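Local coordinates for glucose-binding protein (Thermus thermophilus HB27, PDB 2B3F) that binds glucose and galactose, here holding galactose, and probably serves a binding-protein-dependent sugar transport system, at residues F6-G11 with Q64-M69; G14-A19 with P310-I315; N117-N122 with L276-G281; G271-L276 with N340-S345. One frame throughout, in Å; residues are numbered along the deposited sequence.

Contact 1 of 4, residues F6-G11 with Q64-M69. With GAL (beta-D-galactopyranose), chain G.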
loop_
_atom_site.group_PDB
_atom_site.type_symbol
_atom_site.label_atom_id
_atom_site.label_comp_id
_atom_site.label_asym_id
_atom_site.label_seq_id
_atom_site.Cartn_x
_atom_site.Cartn_y
_atom_site.Cartn_z
ATOM N N PHE A 6 -11.156 1.214 13.748
ATOM C CA PHE A 6 -9.768 0.821 13.991
ATOM C C PHE A 6 -8.981 0.968 12.682
ATOM O O PHE A 6 -9.401 0.501 11.627
ATOM C CB PHE A 6 -9.761 -0.610 14.523
ATOM C CG PHE A 6 -8.409 -1.121 14.983
ATOM C CD1 PHE A 6 -8.132 -1.245 16.339
ATOM C CD2 PHE A 6 -7.455 -1.547 14.063
ATOM C CE1 PHE A 6 -6.892 -1.742 16.783
ATOM C CE2 PHE A 6 -6.221 -2.066 14.513
ATOM C CZ PHE A 6 -5.962 -2.152 15.870
ATOM N N SER A 7 -7.839 1.650 12.731
ATOM C CA SER A 7 -7.033 1.885 11.537
ATOM C C SER A 7 -5.612 2.269 11.959
ATOM O O SER A 7 -5.318 2.388 13.160
ATOM C CB SER A 7 -7.622 3.013 10.669
ATOM O OG SER A 7 -7.305 4.311 11.174
ATOM N N TRP A 8 -4.764 2.483 10.964
ATOM C CA TRP A 8 -3.445 3.074 11.229
ATOM C C TRP A 8 -3.287 4.461 10.647
ATOM O O TRP A 8 -2.157 4.944 10.414
ATOM C CB TRP A 8 -2.319 2.118 10.825
ATOM C CG TRP A 8 -2.157 1.725 9.418
ATOM C CD1 TRP A 8 -1.378 2.326 8.466
ATOM C CD2 TRP A 8 -2.672 0.534 8.810
ATOM N NE1 TRP A 8 -1.399 1.598 7.288
ATOM C CE2 TRP A 8 -2.182 0.487 7.483
ATOM C CE3 TRP A 8 -3.507 -0.497 9.257
ATOM C CZ2 TRP A 8 -2.514 -0.550 6.601
ATOM C CZ3 TRP A 8 -3.831 -1.509 8.389
ATOM C CH2 TRP A 8 -3.339 -1.531 7.083
ATOM N N TRP A 9 -4.415 5.151 10.453
ATOM C CA TRP A 9 -4.360 6.447 9.842
ATOM C C TRP A 9 -4.189 7.563 10.885
ATOM O O TRP A 9 -5.013 8.446 11.048
ATOM C CB TRP A 9 -5.584 6.632 8.944
ATOM C CG TRP A 9 -5.524 5.787 7.718
ATOM C CD1 TRP A 9 -4.412 5.402 7.006
ATOM C CD2 TRP A 9 -6.648 5.217 7.042
ATOM N NE1 TRP A 9 -4.787 4.625 5.932
ATOM C CE2 TRP A 9 -6.153 4.505 5.930
ATOM C CE3 TRP A 9 -8.025 5.248 7.271
ATOM C CZ2 TRP A 9 -6.993 3.840 5.041
ATOM C CZ3 TRP A 9 -8.861 4.551 6.403
ATOM C CH2 TRP A 9 -8.344 3.887 5.293
ATOM N N ALA A 10 -3.069 7.487 11.592
ATOM C CA ALA A 10 -2.730 8.438 12.637
ATOM C C ALA A 10 -1.959 9.616 12.069
ATOM O O ALA A 10 -1.372 9.554 10.980
ATOM C CB ALA A 10 -1.894 7.730 13.679
ATOM N N GLY A 11 -1.930 10.705 12.841
ATOM C CA GLY A 11 -1.123 11.835 12.504
ATOM C C GLY A 11 -1.483 12.385 11.154
ATOM O O GLY A 11 -2.680 12.586 10.853
ATOM N N GLN A 64 -9.541 -1.302 9.490
ATOM C CA GLN A 64 -8.836 -1.176 8.234
ATOM C C GLN A 64 -8.112 -2.485 7.904
ATOM O O GLN A 64 -7.400 -3.062 8.732
ATOM C CB GLN A 64 -7.813 -0.046 8.333
ATOM C CG GLN A 64 -7.051 0.209 7.074
ATOM C CD GLN A 64 -5.910 1.235 7.263
ATOM O OE1 GLN A 64 -5.800 1.848 8.316
ATOM N NE2 GLN A 64 -5.093 1.408 6.239
ATOM N N VAL A 65 -8.327 -2.966 6.692
ATOM C CA VAL A 65 -7.745 -4.220 6.254
ATOM C C VAL A 65 -7.548 -4.209 4.754
ATOM O O VAL A 65 -8.352 -3.684 3.990
ATOM C CB VAL A 65 -8.611 -5.419 6.691
ATOM C CG1 VAL A 65 -10.022 -5.316 6.123
ATOM C CG2 VAL A 65 -7.946 -6.766 6.360
ATOM N N HIS A 66 -6.443 -4.791 4.327
ATOM C CA HIS A 66 -6.137 -4.841 2.932
ATOM C C HIS A 66 -6.929 -5.902 2.190
ATOM O O HIS A 66 -6.981 -7.055 2.600
ATOM C CB HIS A 66 -4.646 -5.113 2.705
ATOM C CG HIS A 66 -3.777 -3.943 3.032
ATOM N ND1 HIS A 66 -2.686 -4.043 3.862
ATOM C CD2 HIS A 66 -3.836 -2.653 2.637
ATOM C CE1 HIS A 66 -2.099 -2.864 3.954
ATOM N NE2 HIS A 66 -2.770 -2.001 3.216
ATOM N N ALA A 67 -7.466 -5.509 1.047
ATOM C CA ALA A 67 -8.134 -6.477 0.168
ATOM C C ALA A 67 -7.115 -7.496 -0.337
ATOM O O ALA A 67 -5.983 -7.138 -0.697
ATOM C CB ALA A 67 -8.783 -5.769 -0.999
ATOM N N GLY A 68 -7.531 -8.755 -0.375
ATOM C CA GLY A 68 -6.702 -9.840 -0.889
ATOM C C GLY A 68 -6.346 -10.824 0.209
ATOM O O GLY A 68 -7.116 -11.031 1.145
ATOM N N MET A 69 -5.150 -11.416 0.102
ATOM C CA MET A 69 -4.756 -12.488 1.002
ATOM C C MET A 69 -4.593 -12.054 2.433
ATOM O O MET A 69 -4.769 -12.860 3.319
ATOM C CB MET A 69 -3.496 -13.175 0.500
ATOM C CG MET A 69 -3.723 -13.947 -0.766
ATOM S SD MET A 69 -4.990 -15.228 -0.545
ATOM C CE MET A 69 -5.212 -15.777 -2.231
HETATM C C1 GAL G . -0.595 1.076 3.527
HETATM C C2 GAL G . -2.057 1.539 3.585
HETATM C C3 GAL G . -2.200 3.017 3.250
HETATM C C4 GAL G . -1.251 3.869 4.096
HETATM C C5 GAL G . 0.162 3.241 4.039
HETATM C C6 GAL G . 1.227 3.983 4.863
HETATM O O1 GAL G . -0.471 -0.262 3.902
HETATM O O2 GAL G . -2.842 0.717 2.706
HETATM O O3 GAL G . -3.538 3.439 3.469
HETATM O O4 GAL G . -1.773 3.913 5.398
HETATM O O5 GAL G . 0.153 1.891 4.437
HETATM O O6 GAL G . 1.019 3.783 6.229
#

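Contact 2 of 4, residues G14-A19 with P310-I315. With GAL (beta-D-galactopyranose), chain G.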
loop_
_atom_site.group_PDB
_atom_site.type_symbol
_atom_site.label_atom_id
_atom_site.label_comp_id
_atom_site.label_asym_id
_atom_site.label_seq_id
_atom_site.Cartn_x
_atom_site.Cartn_y
_atom_site.Cartn_z
ATOM N N GLY A 14 -4.174 10.982 8.825
ATOM C CA GLY A 14 -5.572 11.075 9.234
ATOM C C GLY A 14 -6.548 11.960 8.460
ATOM O O GLY A 14 -7.750 11.743 8.600
ATOM N N PRO A 15 -6.070 13.006 7.740
ATOM C CA PRO A 15 -7.055 13.920 7.098
ATOM C C PRO A 15 -8.205 13.256 6.338
ATOM O O PRO A 15 -9.370 13.615 6.545
ATOM C CB PRO A 15 -6.194 14.756 6.159
ATOM C CG PRO A 15 -4.882 14.872 6.914
ATOM C CD PRO A 15 -4.687 13.507 7.537
ATOM N N ALA A 16 -7.884 12.293 5.483
ATOM C CA ALA A 16 -8.927 11.608 4.708
ATOM C C ALA A 16 -9.941 10.891 5.607
ATOM O O ALA A 16 -11.141 11.039 5.435
ATOM C CB ALA A 16 -8.297 10.643 3.704
ATOM N N LEU A 17 -9.464 10.109 6.573
ATOM C CA LEU A 17 -10.342 9.461 7.522
ATOM C C LEU A 17 -11.192 10.467 8.308
ATOM O O LEU A 17 -12.376 10.229 8.574
ATOM C CB LEU A 17 -9.526 8.624 8.507
ATOM C CG LEU A 17 -10.315 7.968 9.631
ATOM C CD1 LEU A 17 -11.313 6.948 9.083
ATOM C CD2 LEU A 17 -9.386 7.318 10.611
ATOM N N GLU A 18 -10.564 11.566 8.723
ATOM C CA GLU A 18 -11.240 12.552 9.549
ATOM C C GLU A 18 -12.390 13.197 8.771
ATOM O O GLU A 18 -13.466 13.435 9.338
ATOM C CB GLU A 18 -10.224 13.573 10.073
ATOM C CG GLU A 18 -9.369 12.965 11.177
ATOM C CD GLU A 18 -7.965 13.539 11.281
ATOM O OE1 GLU A 18 -7.734 14.671 10.779
ATOM O OE2 GLU A 18 -7.079 12.828 11.867
ATOM N N ALA A 19 -12.172 13.401 7.472
ATOM C CA ALA A 19 -13.204 13.921 6.567
ATOM C C ALA A 19 -14.370 12.932 6.464
ATOM O O ALA A 19 -15.541 13.337 6.495
ATOM C CB ALA A 19 -12.620 14.198 5.206
ATOM N N PRO A 310 -9.383 12.289 -2.484
ATOM C CA PRO A 310 -8.545 13.429 -2.891
ATOM C C PRO A 310 -7.560 13.923 -1.800
ATOM O O PRO A 310 -6.476 14.423 -2.127
ATOM C CB PRO A 310 -9.578 14.510 -3.255
ATOM C CG PRO A 310 -10.811 13.707 -3.683
ATOM C CD PRO A 310 -10.821 12.536 -2.720
ATOM N N LEU A 311 -7.941 13.786 -0.540
ATOM C CA LEU A 311 -7.054 14.124 0.587
ATOM C C LEU A 311 -5.946 13.087 0.799
ATOM O O LEU A 311 -4.834 13.412 1.237
ATOM C CB LEU A 311 -7.861 14.245 1.873
ATOM C CG LEU A 311 -8.878 15.388 1.904
ATOM C CD1 LEU A 311 -9.834 15.247 3.102
ATOM C CD2 LEU A 311 -8.125 16.717 1.962
ATOM N N LYS A 312 -6.263 11.838 0.493
ATOM C CA LYS A 312 -5.401 10.681 0.811
ATOM C C LYS A 312 -4.260 10.434 -0.166
ATOM O O LYS A 312 -3.208 9.927 0.241
ATOM C CB LYS A 312 -6.271 9.425 0.869
ATOM C CG LYS A 312 -5.611 8.171 1.421
ATOM C CD LYS A 312 -5.348 8.203 2.892
ATOM C CE LYS A 312 -5.089 6.792 3.412
ATOM N NZ LYS A 312 -3.852 6.223 2.793
ATOM N N GLY A 313 -4.474 10.707 -1.448
ATOM C CA GLY A 313 -3.502 10.419 -2.495
ATOM C C GLY A 313 -3.835 9.156 -3.295
ATOM O O GLY A 313 -3.287 8.926 -4.357
ATOM N N SER A 314 -4.729 8.350 -2.750
ATOM C CA SER A 314 -5.305 7.199 -3.438
ATOM C C SER A 314 -6.390 7.702 -4.383
ATOM O O SER A 314 -6.813 8.852 -4.308
ATOM C CB SER A 314 -5.950 6.238 -2.441
ATOM O OG SER A 314 -6.647 6.909 -1.406
ATOM N N ILE A 315 -6.845 6.797 -5.237
ATOM C CA ILE A 315 -8.024 7.039 -6.061
ATOM C C ILE A 315 -9.191 6.226 -5.480
ATOM O O ILE A 315 -9.006 5.342 -4.641
ATOM C CB ILE A 315 -7.743 6.703 -7.553
ATOM C CG1 ILE A 315 -7.506 5.201 -7.744
ATOM C CG2 ILE A 315 -6.578 7.552 -8.067
ATOM C CD1 ILE A 315 -7.170 4.739 -9.158
HETATM C C1 GAL G . -0.595 1.076 3.527
HETATM C C2 GAL G . -2.057 1.539 3.585
HETATM C C3 GAL G . -2.200 3.017 3.250
HETATM C C4 GAL G . -1.251 3.869 4.096
HETATM C C5 GAL G . 0.162 3.241 4.039
HETATM C C6 GAL G . 1.227 3.983 4.863
HETATM O O1 GAL G . -0.471 -0.262 3.902
HETATM O O2 GAL G . -2.842 0.717 2.706
HETATM O O3 GAL G . -3.538 3.439 3.469
HETATM O O4 GAL G . -1.773 3.913 5.398
HETATM O O5 GAL G . 0.153 1.891 4.437
HETATM O O6 GAL G . 1.019 3.783 6.229
#

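Contact 3 of 4, residues N117-N122 with L276-G281. With GAL (beta-D-galactopyranose), chain G.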
loop_
_atom_site.group_PDB
_atom_site.type_symbol
_atom_site.label_atom_id
_atom_site.label_comp_id
_atom_site.label_asym_id
_atom_site.label_seq_id
_atom_site.Cartn_x
_atom_site.Cartn_y
_atom_site.Cartn_z
ATOM N N ASN A 117 -10.747 2.546 -1.477
ATOM C CA ASN A 117 -9.791 3.183 -2.342
ATOM C C ASN A 117 -8.988 2.180 -3.159
ATOM O O ASN A 117 -9.160 0.951 -3.044
ATOM C CB ASN A 117 -8.840 4.077 -1.511
ATOM C CG ASN A 117 -7.925 3.277 -0.586
ATOM O OD1 ASN A 117 -7.882 2.061 -0.639
ATOM N ND2 ASN A 117 -7.174 3.985 0.265
ATOM N N ILE A 118 -8.129 2.736 -3.988
ATOM C CA ILE A 118 -7.043 2.019 -4.637
ATOM C C ILE A 118 -5.785 2.877 -4.444
ATOM O O ILE A 118 -5.753 4.049 -4.814
ATOM C CB ILE A 118 -7.284 1.825 -6.155
ATOM C CG1 ILE A 118 -8.550 0.991 -6.416
ATOM C CG2 ILE A 118 -6.084 1.208 -6.825
ATOM C CD1 ILE A 118 -8.471 -0.460 -6.045
ATOM N N HIS A 119 -4.753 2.294 -3.827
ATOM C CA HIS A 119 -3.426 2.892 -3.838
ATOM C C HIS A 119 -2.525 2.136 -4.828
ATOM O O HIS A 119 -2.729 0.947 -5.124
ATOM C CB HIS A 119 -2.756 2.861 -2.446
ATOM C CG HIS A 119 -3.083 4.018 -1.533
ATOM N ND1 HIS A 119 -2.709 5.318 -1.794
ATOM C CD2 HIS A 119 -3.677 4.037 -0.313
ATOM C CE1 HIS A 119 -3.073 6.086 -0.775
ATOM N NE2 HIS A 119 -3.665 5.332 0.132
ATOM N N ARG A 120 -1.512 2.840 -5.306
ATOM C CA ARG A 120 -0.471 2.287 -6.159
ATOM C C ARG A 120 0.834 2.227 -5.363
ATOM O O ARG A 120 1.230 3.229 -4.744
ATOM C CB ARG A 120 -0.244 3.199 -7.351
ATOM C CG ARG A 120 0.677 2.605 -8.377
ATOM C CD ARG A 120 0.706 3.440 -9.624
ATOM N NE ARG A 120 1.479 2.802 -10.668
ATOM C CZ ARG A 120 1.560 3.267 -11.908
ATOM N NH1 ARG A 120 0.926 4.368 -12.234
ATOM N NH2 ARG A 120 2.255 2.620 -12.820
ATOM N N SER A 121 1.490 1.076 -5.422
ATOM C CA SER A 121 2.740 0.857 -4.722
ATOM C C SER A 121 3.949 1.388 -5.508
ATOM O O SER A 121 4.851 2.008 -4.918
ATOM C CB SER A 121 2.931 -0.633 -4.428
ATOM O OG SER A 121 4.224 -0.862 -3.875
ATOM N N ASN A 122 3.978 1.138 -6.817
ATOM C CA ASN A 122 5.190 1.348 -7.619
ATOM C C ASN A 122 5.279 2.755 -8.222
ATOM O O ASN A 122 5.183 2.917 -9.462
ATOM C CB ASN A 122 5.320 0.259 -8.697
ATOM C CG ASN A 122 4.140 0.237 -9.701
ATOM O OD1 ASN A 122 2.975 0.397 -9.332
ATOM N ND2 ASN A 122 4.465 0.051 -10.976
ATOM N N LEU A 276 -3.009 -1.917 -4.272
ATOM C CA LEU A 276 -3.494 -2.390 -2.988
ATOM C C LEU A 276 -4.799 -1.639 -2.730
ATOM O O LEU A 276 -5.077 -0.628 -3.397
ATOM C CB LEU A 276 -2.472 -2.088 -1.863
ATOM C CG LEU A 276 -2.089 -0.615 -1.732
ATOM C CD1 LEU A 276 -2.327 -0.088 -0.328
ATOM C CD2 LEU A 276 -0.668 -0.315 -2.245
ATOM N N SER A 277 -5.567 -2.099 -1.760
ATOM C CA SER A 277 -6.838 -1.451 -1.452
ATOM C C SER A 277 -7.137 -1.547 0.023
ATOM O O SER A 277 -7.125 -2.633 0.590
ATOM C CB SER A 277 -7.975 -2.086 -2.270
ATOM O OG SER A 277 -9.216 -1.514 -1.899
ATOM N N ASP A 278 -7.360 -0.386 0.643
ATOM C CA ASP A 278 -7.822 -0.293 2.002
ATOM C C ASP A 278 -9.321 -0.573 2.007
ATOM O O ASP A 278 -10.040 -0.034 1.172
ATOM C CB ASP A 278 -7.544 1.101 2.559
ATOM C CG ASP A 278 -6.036 1.392 2.689
ATOM O OD1 ASP A 278 -5.359 0.549 3.321
ATOM O OD2 ASP A 278 -5.575 2.424 2.161
ATOM N N SER A 279 -9.754 -1.421 2.926
ATOM C CA SER A 279 -11.145 -1.845 3.028
ATOM C C SER A 279 -11.561 -1.962 4.492
ATOM O O SER A 279 -10.718 -2.015 5.394
ATOM C CB SER A 279 -11.332 -3.166 2.252
ATOM O OG SER A 279 -10.826 -4.286 2.930
ATOM N N PHE A 280 -12.878 -2.001 4.723
ATOM C CA PHE A 280 -13.441 -2.195 6.049
ATOM C C PHE A 280 -14.471 -3.313 5.988
ATOM O O PHE A 280 -15.245 -3.364 5.038
ATOM C CB PHE A 280 -14.125 -0.924 6.543
ATOM C CG PHE A 280 -13.157 0.166 6.932
ATOM C CD1 PHE A 280 -12.655 0.240 8.231
ATOM C CD2 PHE A 280 -12.762 1.111 6.004
ATOM C CE1 PHE A 280 -11.750 1.252 8.588
ATOM C CE2 PHE A 280 -11.869 2.126 6.351
ATOM C CZ PHE A 280 -11.358 2.176 7.662
ATOM N N GLY A 281 -14.486 -4.153 7.017
ATOM C CA GLY A 281 -15.506 -5.182 7.148
ATOM C C GLY A 281 -16.287 -5.091 8.433
ATOM O O GLY A 281 -16.266 -4.073 9.132
HETATM C C1 GAL G . -0.595 1.076 3.527
HETATM C C2 GAL G . -2.057 1.539 3.585
HETATM C C3 GAL G . -2.200 3.017 3.250
HETATM C C4 GAL G . -1.251 3.869 4.096
HETATM C C5 GAL G . 0.162 3.241 4.039
HETATM C C6 GAL G . 1.227 3.983 4.863
HETATM O O1 GAL G . -0.471 -0.262 3.902
HETATM O O2 GAL G . -2.842 0.717 2.706
HETATM O O3 GAL G . -3.538 3.439 3.469
HETATM O O4 GAL G . -1.773 3.913 5.398
HETATM O O5 GAL G . 0.153 1.891 4.437
HETATM O O6 GAL G . 1.019 3.783 6.229
#

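Contact 4 of 4, residues G271-L276 with N340-S345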
loop_
_atom_site.group_PDB
_atom_site.type_symbol
_atom_site.label_atom_id
_atom_site.label_comp_id
_atom_site.label_asym_id
_atom_site.label_seq_id
_atom_site.Cartn_x
_atom_site.Cartn_y
_atom_site.Cartn_z
ATOM N N GLY A 271 3.683 0.895 -17.321
ATOM C CA GLY A 271 2.584 0.136 -17.888
ATOM C C GLY A 271 1.972 -0.899 -16.961
ATOM O O GLY A 271 1.004 -1.576 -17.331
ATOM N N VAL A 272 2.540 -1.025 -15.757
ATOM C CA VAL A 272 2.047 -1.968 -14.761
ATOM C C VAL A 272 1.720 -1.168 -13.508
ATOM O O VAL A 272 2.499 -0.307 -13.085
ATOM C CB VAL A 272 3.074 -3.062 -14.412
ATOM C CG1 VAL A 272 2.470 -4.081 -13.427
ATOM C CG2 VAL A 272 3.559 -3.762 -15.669
ATOM N N PHE A 273 0.551 -1.459 -12.937
ATOM C CA PHE A 273 0.033 -0.746 -11.769
ATOM C C PHE A 273 -0.008 -1.802 -10.683
ATOM O O PHE A 273 -0.791 -2.749 -10.744
ATOM C CB PHE A 273 -1.354 -0.188 -12.119
ATOM C CG PHE A 273 -1.976 0.730 -11.088
ATOM C CD1 PHE A 273 -2.366 2.012 -11.445
ATOM C CD2 PHE A 273 -2.293 0.285 -9.810
ATOM C CE1 PHE A 273 -3.006 2.867 -10.543
ATOM C CE2 PHE A 273 -2.939 1.139 -8.894
ATOM C CZ PHE A 273 -3.296 2.430 -9.263
ATOM N N MET A 274 0.886 -1.675 -9.700
ATOM C CA MET A 274 0.896 -2.593 -8.565
ATOM C C MET A 274 -0.033 -2.012 -7.508
ATOM O O MET A 274 0.277 -0.991 -6.884
ATOM C CB MET A 274 2.313 -2.779 -7.988
ATOM C CG MET A 274 2.306 -3.719 -6.811
ATOM S SD MET A 274 3.963 -4.022 -6.125
ATOM C CE MET A 274 4.565 -5.245 -7.224
ATOM N N MET A 275 -1.188 -2.647 -7.343
ATOM C CA MET A 275 -2.249 -2.070 -6.530
ATOM C C MET A 275 -2.309 -2.651 -5.133
ATOM O O MET A 275 -1.746 -3.719 -4.845
ATOM C CB MET A 275 -3.625 -2.256 -7.211
ATOM C CG MET A 275 -4.064 -3.689 -7.352
ATOM S SD MET A 275 -4.795 -4.471 -5.885
ATOM C CE MET A 275 -6.338 -3.553 -5.686
ATOM N N LEU A 276 -3.009 -1.917 -4.272
ATOM C CA LEU A 276 -3.494 -2.390 -2.988
ATOM C C LEU A 276 -4.799 -1.639 -2.730
ATOM O O LEU A 276 -5.077 -0.628 -3.397
ATOM C CB LEU A 276 -2.472 -2.088 -1.863
ATOM C CG LEU A 276 -2.089 -0.615 -1.732
ATOM C CD1 LEU A 276 -2.327 -0.088 -0.328
ATOM C CD2 LEU A 276 -0.668 -0.315 -2.245
ATOM N N ASN A 340 -3.533 0.217 -17.479
ATOM C CA ASN A 340 -2.365 -0.614 -17.231
ATOM C C ASN A 340 -2.702 -2.066 -16.920
ATOM O O ASN A 340 -3.835 -2.411 -16.575
ATOM C CB ASN A 340 -1.590 -0.063 -16.018
ATOM C CG ASN A 340 -0.839 1.229 -16.303
ATOM O OD1 ASN A 340 -1.163 1.996 -17.224
ATOM N ND2 ASN A 340 0.172 1.490 -15.488
ATOM N N ARG A 341 -1.693 -2.924 -17.022
ATOM C CA ARG A 341 -1.753 -4.257 -16.469
ATOM C C ARG A 341 -1.708 -4.125 -14.948
ATOM O O ARG A 341 -0.857 -3.400 -14.433
ATOM C CB ARG A 341 -0.532 -5.048 -16.940
ATOM C CG ARG A 341 -0.286 -6.357 -16.245
ATOM C CD ARG A 341 -1.222 -7.442 -16.704
ATOM N NE ARG A 341 -1.006 -8.699 -15.987
ATOM C CZ ARG A 341 -0.130 -9.655 -16.325
ATOM N NH1 ARG A 341 0.649 -9.550 -17.394
ATOM N NH2 ARG A 341 -0.044 -10.750 -15.567
ATOM N N ILE A 342 -2.609 -4.818 -14.261
ATOM C CA ILE A 342 -2.720 -4.732 -12.801
ATOM C C ILE A 342 -2.098 -5.964 -12.155
ATOM O O ILE A 342 -2.370 -7.103 -12.547
ATOM C CB ILE A 342 -4.201 -4.620 -12.341
ATOM C CG1 ILE A 342 -4.929 -3.485 -13.064
ATOM C CG2 ILE A 342 -4.290 -4.438 -10.833
ATOM C CD1 ILE A 342 -4.250 -2.182 -13.004
ATOM N N VAL A 343 -1.240 -5.733 -11.158
ATOM C CA VAL A 343 -0.799 -6.809 -10.260
ATOM C C VAL A 343 -0.960 -6.304 -8.831
ATOM O O VAL A 343 -1.239 -5.116 -8.622
ATOM C CB VAL A 343 0.690 -7.223 -10.494
ATOM C CG1 VAL A 343 0.922 -7.671 -11.957
ATOM C CG2 VAL A 343 1.637 -6.086 -10.138
ATOM N N GLY A 344 -0.774 -7.207 -7.873
ATOM C CA GLY A 344 -1.002 -6.877 -6.465
ATOM C C GLY A 344 0.299 -6.681 -5.701
ATOM O O GLY A 344 1.328 -7.291 -6.017
ATOM N N SER A 345 0.208 -5.839 -4.678
ATOM C CA SER A 345 1.284 -5.655 -3.697
ATOM C C SER A 345 1.437 -6.807 -2.720
ATOM O O SER A 345 0.454 -7.368 -2.239
ATOM C CB SER A 345 1.017 -4.369 -2.909
ATOM O OG SER A 345 1.975 -4.165 -1.876
HETATM O O HOH W 1 2.381 2.955 -15.774
#

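Contact 1 of 4, residues F6-G11 with Q64-M69
Part of the galactose pocket is built here, where the parallel neighbours 2-7 and 62-66 run out of the sheet into loops. Q64 N donates to F6 O at 2.8 Å in the carbonyl plane. The Q64 side chain then reaches out extended, CG anti to the backbone N, and sets its amide between the indoles of W8 and W9. W8 N fixes its rotation, binding Q64 OE1 at 2.9 Å, almost straight (171°). The amide stacks on W8 with the planes 17° apart, NE2 lying over the rim of the ring, while OE1 sits 3.6 Å above the centre of the W9 ring. Q64 NE2 donates to D278 OD1; W9 NE1, also a donor, lies close without a bond. An ST turn, W9 N to S7 OG, shapes the loop. The edge of W8 points at the face of H66 in an offset edge-to-face pair (planes 71° apart). So placed, W9 NE1 donates to galactose O3 (3.0 Å), W8 NE1 to O5 (3.3 Å) and H66 NE2 to O2 (2.8 Å); H66 ND1 is hydrogen-bonded to E70 OE1. Aromatic side chains lining the sugar cleft, here at strand ends, are characteristic of periplasmic sugar-binding proteins.

Contact 2 of 4, residues G14-A19 with P310-I315
A16 points its CB at the other helix, and L311 and K312 receive it on diverging courses. The methyl lies against the start of the lysine chain, A16 CB to K312 CB being 3.7 Å, and also meets K312 CD at 3.9 Å. L311, with CG anti to its carbonyl carbon, turns back over the first helix: its CB rests on A16 and its CD1 goes on to A19 CB (3.6 Å), passing P15 O at 3.8 Å. With alanines at both meeting points the backbones come close, A16 CA to L311 CA 5.2 Å. No hydrogen bond crosses; this is apolar helix packing, joining the first turns of helix 15-27, which follows the first strand of the solute-binding fold, to the last turn of helix 302-312. G313 then leaves that helix with positive phi. K312 runs off at roughly a right angle to L311. Its CG is anti to the backbone N, and bends at chi2 (71°) and chi4 (64°) swing the ammonium off A16 into the pocket, where NZ donates to galactose O3 at 2.9 Å. H119 NE2 is the second partner of NZ, while the W9 and W244 side chains pack against the lysine.

Contact 3 of 4, residues N117-N122 with L276-G281
D278 leaves strand 272-280 with CG anti to its carbonyl carbon, and its CB packs beside the N117 amide. Beyond CG the carboxylate forks onto two adjacent hydroxyls of the sugar: OD1 accepts from galactose O2 at 2.6 Å, OD2 from galactose O3, also at 2.6 Å. OD2 has a further donor: it turns its anti lone pair to N117 ND2, 2.9 Å away and within the plane of the asparagine amide, along a nearly straight bond (171°). The same amide grips the backbone, N117 OD1 accepting from D278 N at 2.8 Å, so N117 acts as a second-shell residue that positions the acid. The edge of H119 meets D278 OD2 as well, CD2 3.5 Å from it, with ring and carboxylate 82° apart. H119 ND1 is bound to D243; K312, whose side chain also lies near the acid, would probably favour its charged form. Behind the acid, H119 and L276 form an antiparallel hydrogen-bonded pair, and S277 OG donates to N117 O at 2.7 Å. L276, its CG in the crowded position between backbone N and carbonyl carbon, lays CD1 on galactose O2 (3.2 Å). A carboxylate clasping two neighbouring hydroxyls is typical of the sugar sites of periplasmic binding proteins.

Contact 4 of 4, residues G271-L276 with N340-S345
V343 O is gripped twice: M275 N donates to it at 2.8 Å, nearly straight (169°) and in the carbonyl plane, and M274 CA adds a CA-H...O contact at 3.3 Å. R341 O is held likewise, by F273 N and V272 CA, and F273 O by V343 N and I342 CA, although V343 N stands above the carbonyl plane. R341 N to G271 O and S345 N to M275 O complete five backbone bonds between the segments; the parallel strands 272-276 and 341-344 cross at 38°. On the face of F273 and M275, F273 and I342 lie side by side, F273 CB touching I342 CD1 at 3.6 Å; M275 crosses I342 at about a right angle, CG to CG2 3.6 Å. W337 of helix 328-339 covers this face. On the other, V343 CG2 lies 3.9 Å from V272 CG1 and 4.0 Å from M274 CB. Beside G271 a water accepts from N340 ND2 (2.7 Å) and G271 N (2.9 Å), while R341 forms a salt bridge with D184. The direct hydrogen bonds are thus all backbone to backbone and side chains add apolar grip on both faces, so register is probably set mainly by the peptide groups.

How the contacts relate
Followed from the N terminus, contact 1 closes first, pairing the end of strand 2-7 and its loop with strand 62-66. Its span includes G14-A19, which opens contact 2 and waits until P310-I315 to close, so the two cross. N117-N122 then opens contact 3, nested inside contact 2. Contact 4 opens at G271-L276 just before contact 3 closes at L276-G281; the two cross and share L276, and contact 4 ends at N340-S345, beyond contact 2, which it also crosses. Contact 1 stands in series with both 3 and 4. Strand 272-280 joins contacts 3 and 4 and neighbours strand 62-66, so one sheet links three contacts, while contact 2 adds two helices; contacts 1, 2 and 3 converge on galactose.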